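Local coordinates for protein putative thiosugar synthase (Amycolatopsis orientalis, PDB 4N6F) that is a putative TIM-barrel thiosugar synthase that probably uses sulphur delivered by a carrier protein to make a 2-thiosugar from a sugar phosphate, at residues R162-A165 / S166-S170; R98-R101 / D102-I106; P37-R40 / D41-A45. One frame throughout, in Å; residues are numbered along the deposited sequence.

Contact 1: R162-A165 / S166-S170; sequences RVMA and SPVAS. With F6R (fructose -6-phosphate), chain F.
The flat guanidinium of Arg162 meets bound fructose-6-phosphate obliquely, with Arg162 NH1 3.3 Å from ligand C1, and its nitrogens are spoken for by other partners. NE pairs with Glu194 and NH1 with Asp112 in salt bridges, while NH2 bonds to the carbonyl of Leu140. These bonds fix the rotation of the group; Glu194 also hydrogen-bonds the sugar directly.

Two residues on, Met164 reaches along the chain to the loop that handles the phosphate. Met164 CG, anti to the backbone N (chi1 173°), lies 3.3 Å from Ser166 O. A bend at chi3 (-97°) then carries Met164 CE to Val168 CG2 at 3.6 Å, the two side chains crossing at about a right angle. The other methyl of Val168, CG1, rests 3.7 Å from ligand O6.

The residues from Pro167 to Ser170 form a type II beta turn, with Ala169 at the position of positive phi. Pro167 O receives both Ser170 N (3.2 Å) and Ser170 OG (2.7 Å), a double grip that steadies the bend. The turn presents Ala169 N to phosphate O3P at 2.8 Å along a fairly straight bond (160°). Ser166 OG turns instead to the carbonyl of Gly173, tying the start of the loop to its later part.

Strand 161-164 lies in the parallel barrel between strands 138-143 and 191-194: Met164 packs on Phe142, Ala165 on Val193, and the loop beyond leads on to helix 177-186.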
loop_
_atom_site.group_PDB
_atom_site.type_symbol
_atom_site.label_atom_id
_atom_site.label_comp_id
_atom_site.label_asym_id
_atom_site.label_seq_id
_atom_site.Cartn_x
_atom_site.Cartn_y
_atom_site.Cartn_z
ATOM N N ARG A 162 -13.907 -15.671 0.753
ATOM C CA ARG A 162 -13.122 -15.019 -0.279
ATOM C C ARG A 162 -14.106 -14.233 -1.138
ATOM O O ARG A 162 -15.138 -14.770 -1.567
ATOM C CB ARG A 162 -12.331 -16.045 -1.093
ATOM C CG ARG A 162 -11.319 -16.835 -0.262
ATOM C CD ARG A 162 -11.143 -18.273 -0.753
ATOM N NE ARG A 162 -10.821 -18.299 -2.176
ATOM C CZ ARG A 162 -11.315 -19.159 -3.072
ATOM N NH1 ARG A 162 -10.957 -19.040 -4.346
ATOM N NH2 ARG A 162 -12.163 -20.118 -2.727
ATOM N N VAL A 163 -13.797 -12.956 -1.361
ATOM C CA VAL A 163 -14.712 -12.031 -2.031
ATOM C C VAL A 163 -14.012 -11.402 -3.241
ATOM O O VAL A 163 -12.884 -10.935 -3.134
ATOM C CB VAL A 163 -15.189 -10.938 -1.041
ATOM C CG1 VAL A 163 -16.028 -9.887 -1.740
ATOM C CG2 VAL A 163 -15.994 -11.572 0.087
ATOM N N MET A 164 -14.680 -11.403 -4.393
ATOM C CA MET A 164 -14.051 -10.992 -5.644
ATOM C C MET A 164 -13.895 -9.490 -5.700
ATOM O O MET A 164 -14.860 -8.760 -5.520
ATOM C CB MET A 164 -14.843 -11.480 -6.854
ATOM C CG MET A 164 -14.327 -10.950 -8.190
ATOM S SD MET A 164 -14.955 -11.846 -9.629
ATOM C CE MET A 164 -13.601 -12.962 -9.940
ATOM N N ALA A 165 -12.665 -9.044 -5.934
ATOM C CA ALA A 165 -12.351 -7.631 -6.085
ATOM C C ALA A 165 -12.620 -7.151 -7.513
ATOM O O ALA A 165 -13.216 -6.103 -7.718
ATOM C CB ALA A 165 -10.891 -7.386 -5.718
ATOM N N SER A 166 -12.146 -7.916 -8.492
ATOM C CA SER A 166 -12.407 -7.654 -9.908
ATOM C C SER A 166 -12.131 -8.950 -10.680
ATOM O O SER A 166 -11.781 -9.959 -10.065
ATOM C CB SER A 166 -11.543 -6.501 -10.411
ATOM O OG SER A 166 -10.174 -6.776 -10.231
ATOM N N PRO A 167 -12.315 -8.945 -12.014
ATOM C CA PRO A 167 -12.213 -10.225 -12.706
ATOM C C PRO A 167 -10.840 -10.874 -12.613
ATOM O O PRO A 167 -9.818 -10.184 -12.556
ATOM C CB PRO A 167 -12.559 -9.871 -14.164
ATOM C CG PRO A 167 -13.425 -8.661 -14.051
ATOM C CD PRO A 167 -12.843 -7.887 -12.900
ATOM N N VAL A 168 -10.852 -12.201 -12.591
ATOM C CA VAL A 168 -9.650 -13.001 -12.462
ATOM C C VAL A 168 -8.680 -12.698 -13.593
ATOM O O VAL A 168 -9.077 -12.636 -14.751
ATOM C CB VAL A 168 -9.990 -14.504 -12.451
ATOM C CG1 VAL A 168 -8.735 -15.363 -12.531
ATOM C CG2 VAL A 168 -10.755 -14.843 -11.187
ATOM N N ALA A 169 -7.410 -12.510 -13.231
ATOM C CA ALA A 169 -6.309 -12.268 -14.179
ATOM C C ALA A 169 -6.334 -10.893 -14.803
ATOM O O ALA A 169 -5.525 -10.605 -15.677
ATOM C CB ALA A 169 -6.243 -13.345 -15.269
ATOM N N SER A 170 -7.205 -10.016 -14.315
ATOM C CA SER A 170 -7.416 -8.735 -14.968
ATOM C C SER A 170 -6.514 -7.626 -14.459
ATOM O O SER A 170 -6.367 -6.605 -15.128
ATOM C CB SER A 170 -8.877 -8.310 -14.817
ATOM O OG SER A 170 -9.132 -7.812 -13.520
HETATM C C1 F6R F . -8.752 -20.242 -6.506
HETATM C C2 F6R F . -7.515 -19.748 -7.203
HETATM C C3 F6R F . -7.571 -18.837 -8.405
HETATM C C4 F6R F . -7.894 -17.424 -7.918
HETATM C C5 F6R F . -7.584 -16.373 -8.988
HETATM C C6 F6R F . -7.374 -15.006 -8.370
HETATM O O2 F6R F . -6.404 -20.042 -6.757
HETATM O O3 F6R F . -8.514 -19.239 -9.405
HETATM O O4 F6R F . -9.287 -17.343 -7.579
HETATM O O5 F6R F . -6.414 -16.711 -9.729
HETATM O O6 F6R F . -7.254 -14.055 -9.421
HETATM P P F6R F . -5.858 -13.467 -9.917
HETATM O O1P F6R F . -5.282 -14.590 -10.728
HETATM O O2P F6R F . -5.052 -13.140 -8.689
HETATM O O3P F6R F . -6.304 -12.237 -10.654
#

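Contact 2: R98-R101 / D102-I106; sequences RILR and DSLGI
Arg101 and Asp102 run side by side and point the same way, their guanidinium and carboxylate planes turned 46° apart. Asp102 OD1 sits at the guanidinium edge, near its plane, 3.5 Å from Arg101 NE in a long salt bridge. The extended start of the arginine folds back at chi3 (59°), which sets one face of the guanidinium, near its rim, against Arg98 CA. The stronger partner of its far end is Glu135, which also pairs with Arg98.

On another side of the helix, Leu100 leans towards the residues that follow. Leu100 CD1 is shared between Leu104 CD1 (3.8 Å) and Ile106 CB (3.9 Å), and both neighbours are crossed at a slant, so this one methyl links the last helical turn to the chain leaving it.

Ser103 folds back on its own helix. With OG between the backbone N and the carbonyl carbon (chi1 70°), the Ser103 OG hydroxyl donates to Ile99 O at 2.8 Å from above the carbonyl plane, and Ser103 N reaches the same oxygen at 2.7 Å.

Gly105 is the first residue to leave helical geometry, and its positive phi turns the chain. Gly105 N still bonds to Arg101 O (2.7 Å), while Ile106 O comes back to within 3.3 Å of Arg101 CA in a CA-H...O contact.

This is a helix C-terminus ended by a left-handed glycine, here leading helix 90-104 into strand 108-111 within a beta-alpha-beta unit of the TIM barrel.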
loop_
_atom_site.group_PDB
_atom_site.type_symbol
_atom_site.label_atom_id
_atom_site.label_comp_id
_atom_site.label_asym_id
_atom_site.label_seq_id
_atom_site.Cartn_x
_atom_site.Cartn_y
_atom_site.Cartn_z
ATOM N N ARG A 98 -14.797 -34.469 -1.523
ATOM C CA ARG A 98 -14.924 -35.763 -0.831
ATOM C C ARG A 98 -13.693 -36.650 -1.023
ATOM O O ARG A 98 -13.252 -37.305 -0.079
ATOM C CB ARG A 98 -16.180 -36.535 -1.268
ATOM C CG ARG A 98 -17.437 -36.225 -0.466
ATOM C CD ARG A 98 -18.478 -35.488 -1.293
ATOM N NE ARG A 98 -19.729 -35.302 -0.561
ATOM C CZ ARG A 98 -20.911 -35.034 -1.117
ATOM N NH1 ARG A 98 -21.038 -34.929 -2.436
ATOM N NH2 ARG A 98 -21.984 -34.880 -0.346
ATOM N N ILE A 99 -13.149 -36.674 -2.239
ATOM C CA ILE A 99 -11.927 -37.444 -2.515
ATOM C C ILE A 99 -10.749 -36.867 -1.736
ATOM O O ILE A 99 -9.994 -37.609 -1.108
ATOM C CB ILE A 99 -11.598 -37.516 -4.031
ATOM C CG1 ILE A 99 -12.344 -38.692 -4.687
ATOM C CG2 ILE A 99 -10.100 -37.702 -4.266
ATOM C CD1 ILE A 99 -13.819 -38.459 -4.946
ATOM N N LEU A 100 -10.603 -35.547 -1.787
ATOM C CA LEU A 100 -9.574 -34.840 -1.028
ATOM C C LEU A 100 -9.532 -35.266 0.443
ATOM O O LEU A 100 -8.462 -35.514 0.998
ATOM C CB LEU A 100 -9.825 -33.335 -1.105
ATOM C CG LEU A 100 -9.067 -32.481 -0.085
ATOM C CD1 LEU A 100 -7.600 -32.387 -0.480
ATOM C CD2 LEU A 100 -9.702 -31.105 0.041
ATOM N N ARG A 101 -10.703 -35.315 1.072
ATOM C CA ARG A 101 -10.818 -35.692 2.478
ATOM C C ARG A 101 -10.477 -37.167 2.687
ATOM O O ARG A 101 -9.700 -37.504 3.571
ATOM C CB ARG A 101 -12.240 -35.405 2.981
ATOM C CG ARG A 101 -12.504 -35.788 4.433
ATOM C CD ARG A 101 -13.983 -35.660 4.758
ATOM N NE ARG A 101 -14.791 -36.520 3.884
ATOM C CZ ARG A 101 -16.026 -36.246 3.453
ATOM N NH1 ARG A 101 -16.644 -35.119 3.800
ATOM N NH2 ARG A 101 -16.649 -37.109 2.654
ATOM N N ASP A 102 -11.061 -38.034 1.867
ATOM C CA ASP A 102 -10.868 -39.484 1.998
ATOM C C ASP A 102 -9.442 -39.921 1.647
ATOM O O ASP A 102 -8.862 -40.747 2.341
ATOM C CB ASP A 102 -11.878 -40.240 1.124
ATOM C CG ASP A 102 -13.325 -39.956 1.513
ATOM O OD1 ASP A 102 -13.583 -39.610 2.688
ATOM O OD2 ASP A 102 -14.208 -40.078 0.639
ATOM N N SER A 103 -8.881 -39.355 0.581
ATOM C CA SER A 103 -7.544 -39.731 0.119
ATOM C C SER A 103 -6.415 -39.113 0.952
ATOM O O SER A 103 -5.403 -39.766 1.195
ATOM C CB SER A 103 -7.360 -39.369 -1.363
ATOM O OG SER A 103 -7.282 -37.965 -1.552
ATOM N N LEU A 104 -6.586 -37.863 1.390
ATOM C CA LEU A 104 -5.524 -37.147 2.110
ATOM C C LEU A 104 -5.804 -36.843 3.576
ATOM O O LEU A 104 -4.897 -36.418 4.290
ATOM C CB LEU A 104 -5.226 -35.818 1.420
ATOM C CG LEU A 104 -4.683 -35.846 -0.002
ATOM C CD1 LEU A 104 -4.418 -34.413 -0.449
ATOM C CD2 LEU A 104 -3.419 -36.690 -0.081
ATOM N N GLY A 105 -7.048 -37.008 4.021
ATOM C CA GLY A 105 -7.424 -36.579 5.370
ATOM C C GLY A 105 -7.348 -35.069 5.570
ATOM O O GLY A 105 -7.144 -34.600 6.685
ATOM N N ILE A 106 -7.497 -34.312 4.485
ATOM C CA ILE A 106 -7.546 -32.850 4.551
ATOM C C ILE A 106 -9.008 -32.410 4.572
ATOM O O ILE A 106 -9.784 -32.770 3.686
ATOM C CB ILE A 106 -6.810 -32.208 3.362
ATOM C CG1 ILE A 106 -5.297 -32.338 3.571
ATOM C CG2 ILE A 106 -7.181 -30.738 3.211
ATOM C CD1 ILE A 106 -4.480 -32.028 2.336
#

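Contact 3: P37-R40 / D41-A45; sequences PLVR and DVLNA
Arg40 curls round to grip its sequence neighbour Asp41. Its chain leaves the backbone extended and bends at chi3 (71°), bringing the guanidinium side-on to the carboxylate. Arg40 NE (3.0 Å) and Arg40 NH1 (2.9 Å) both hold the single oxygen Asp41 OD1, which lies in the guanidinium plane; the second oxygen, OD2, gets just a weak bond from NH1. The two planes stand 60° apart, and both nitrogens come from the same face of the carboxylate, which makes this a tilted grip unlike the flat, two-oxygen pairing of an ideal arginine-carboxylate bridge. Pro37 CA lies 3.9 Å above the plane of the Arg40 guanidinium on one face, toward its rim. NH2 goes to Glu72, a calcium ligand, so the arginine bridges two acids and is probably well compensated in charge.

Asp41 swings its carboxylate beside its own backbone N (chi1 -69°), back towards the first turn and the arginine. Asn44, one turn beyond Arg40, crosses its side chain at a slant; the amide and guanidinium planes are nearly parallel, but Asn44 ND2 meets the chain at Arg40 CG (3.8 Å).

The apolar residues pair in the same i to i+4 step. Val39 CG1 and Leu43 CD1 meet at 3.6 Å, and Leu38 CD1 and Val42 CG2 at 3.9 Å, each pair side by side and pointing the same way.

Helix 36-46 sets Val42 and Leu43 against Val28 of strand 26-28, while Asp41 and Ala45 touch Leu227 and Ala230 of helix 226-245, the last helix of the barrel.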
loop_
_atom_site.group_PDB
_atom_site.type_symbol
_atom_site.label_atom_id
_atom_site.label_comp_id
_atom_site.label_asym_id
_atom_site.label_seq_id
_atom_site.Cartn_x
_atom_site.Cartn_y
_atom_site.Cartn_z
ATOM N N PRO A 37 10.798 -24.282 -8.562
ATOM C CA PRO A 37 11.480 -23.035 -8.210
ATOM C C PRO A 37 10.550 -21.838 -7.999
ATOM O O PRO A 37 10.716 -21.106 -7.031
ATOM C CB PRO A 37 12.387 -22.783 -9.419
ATOM C CG PRO A 37 12.746 -24.155 -9.881
ATOM C CD PRO A 37 11.534 -25.017 -9.614
ATOM N N LEU A 38 9.592 -21.650 -8.902
ATOM C CA LEU A 38 8.628 -20.558 -8.802
ATOM C C LEU A 38 7.797 -20.654 -7.519
ATOM O O LEU A 38 7.627 -19.663 -6.808
ATOM C CB LEU A 38 7.684 -20.546 -10.012
ATOM C CG LEU A 38 6.532 -19.521 -9.968
ATOM C CD1 LEU A 38 7.080 -18.098 -9.993
ATOM C CD2 LEU A 38 5.538 -19.731 -11.097
ATOM N N VAL A 39 7.259 -21.836 -7.247
ATOM C CA VAL A 39 6.434 -22.034 -6.064
ATOM C C VAL A 39 7.261 -21.718 -4.824
ATOM O O VAL A 39 6.850 -20.920 -3.987
ATOM C CB VAL A 39 5.855 -23.459 -5.994
ATOM C CG1 VAL A 39 5.193 -23.716 -4.649
ATOM C CG2 VAL A 39 4.838 -23.674 -7.103
ATOM N N ARG A 40 8.441 -22.327 -4.738
ATOM C CA ARG A 40 9.350 -22.116 -3.610
ATOM C C ARG A 40 9.601 -20.628 -3.376
ATOM O O ARG A 40 9.374 -20.117 -2.286
ATOM C CB ARG A 40 10.673 -22.838 -3.873
ATOM C CG ARG A 40 11.760 -22.643 -2.821
ATOM C CD ARG A 40 13.121 -22.995 -3.411
ATOM N NE ARG A 40 13.557 -21.984 -4.380
ATOM C CZ ARG A 40 14.275 -22.221 -5.480
ATOM N NH1 ARG A 40 14.601 -21.209 -6.276
ATOM N NH2 ARG A 40 14.653 -23.450 -5.811
ATOM N N ASP A 41 10.049 -19.933 -4.416
ATOM C CA ASP A 41 10.483 -18.547 -4.262
ATOM C C ASP A 41 9.331 -17.632 -3.883
ATOM O O ASP A 41 9.477 -16.733 -3.064
ATOM C CB ASP A 41 11.143 -18.042 -5.548
ATOM C CG ASP A 41 12.493 -18.701 -5.824
ATOM O OD1 ASP A 41 13.225 -19.070 -4.868
ATOM O OD2 ASP A 41 12.827 -18.838 -7.020
ATOM N N VAL A 42 8.182 -17.882 -4.488
ATOM C CA VAL A 42 6.993 -17.075 -4.266
ATOM C C VAL A 42 6.435 -17.304 -2.859
ATOM O O VAL A 42 6.102 -16.344 -2.173
ATOM C CB VAL A 42 5.950 -17.346 -5.380
ATOM C CG1 VAL A 42 4.530 -17.220 -4.890
ATOM C CG2 VAL A 42 6.193 -16.420 -6.567
ATOM N N LEU A 43 6.344 -18.561 -2.422
ATOM C CA LEU A 43 5.856 -18.837 -1.069
ATOM C C LEU A 43 6.807 -18.288 0.003
ATOM O O LEU A 43 6.342 -17.755 1.013
ATOM C CB LEU A 43 5.585 -20.327 -0.851
ATOM C CG LEU A 43 4.386 -20.919 -1.610
ATOM C CD1 LEU A 43 4.281 -22.420 -1.366
ATOM C CD2 LEU A 43 3.071 -20.254 -1.240
ATOM N N ASN A 44 8.118 -18.399 -0.224
ATOM C CA ASN A 44 9.109 -17.801 0.682
ATOM C C ASN A 44 9.000 -16.284 0.730
ATOM O O ASN A 44 8.842 -15.714 1.801
ATOM C CB ASN A 44 10.551 -18.189 0.300
ATOM C CG ASN A 44 10.941 -19.577 0.789
ATOM O OD1 ASN A 44 10.450 -20.054 1.815
ATOM N ND2 ASN A 44 11.844 -20.226 0.062
ATOM N N ALA A 45 9.079 -15.634 -0.427
ATOM C CA ALA A 45 9.093 -14.164 -0.477
ATOM C C ALA A 45 7.755 -13.507 -0.092
ATOM O O ALA A 45 7.744 -12.402 0.432
ATOM C CB ALA A 45 9.532 -13.683 -1.847
#

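The three contacts divide a barrel into its ligand site and its outer layer. Contact 1, at the end of a barrel strand, holds Arg162, Val168 and Ala169 of the fructose-6-phosphate pocket. Contacts 2 and 3 belong to surrounding helices and stay clear of the ligand, Leu100 by about 13 Å and Leu43 by about 11 Å between side chain and sugar phosphate. Each lies near a calcium ion instead, with the Ile99 side chain about 6 Å and the Arg40 side chain about 7 Å from one. None touches another: the centre of contact 1 is about 28 Å from that of contact 2, across the chain's centre, and about 22 Å from that of contact 3.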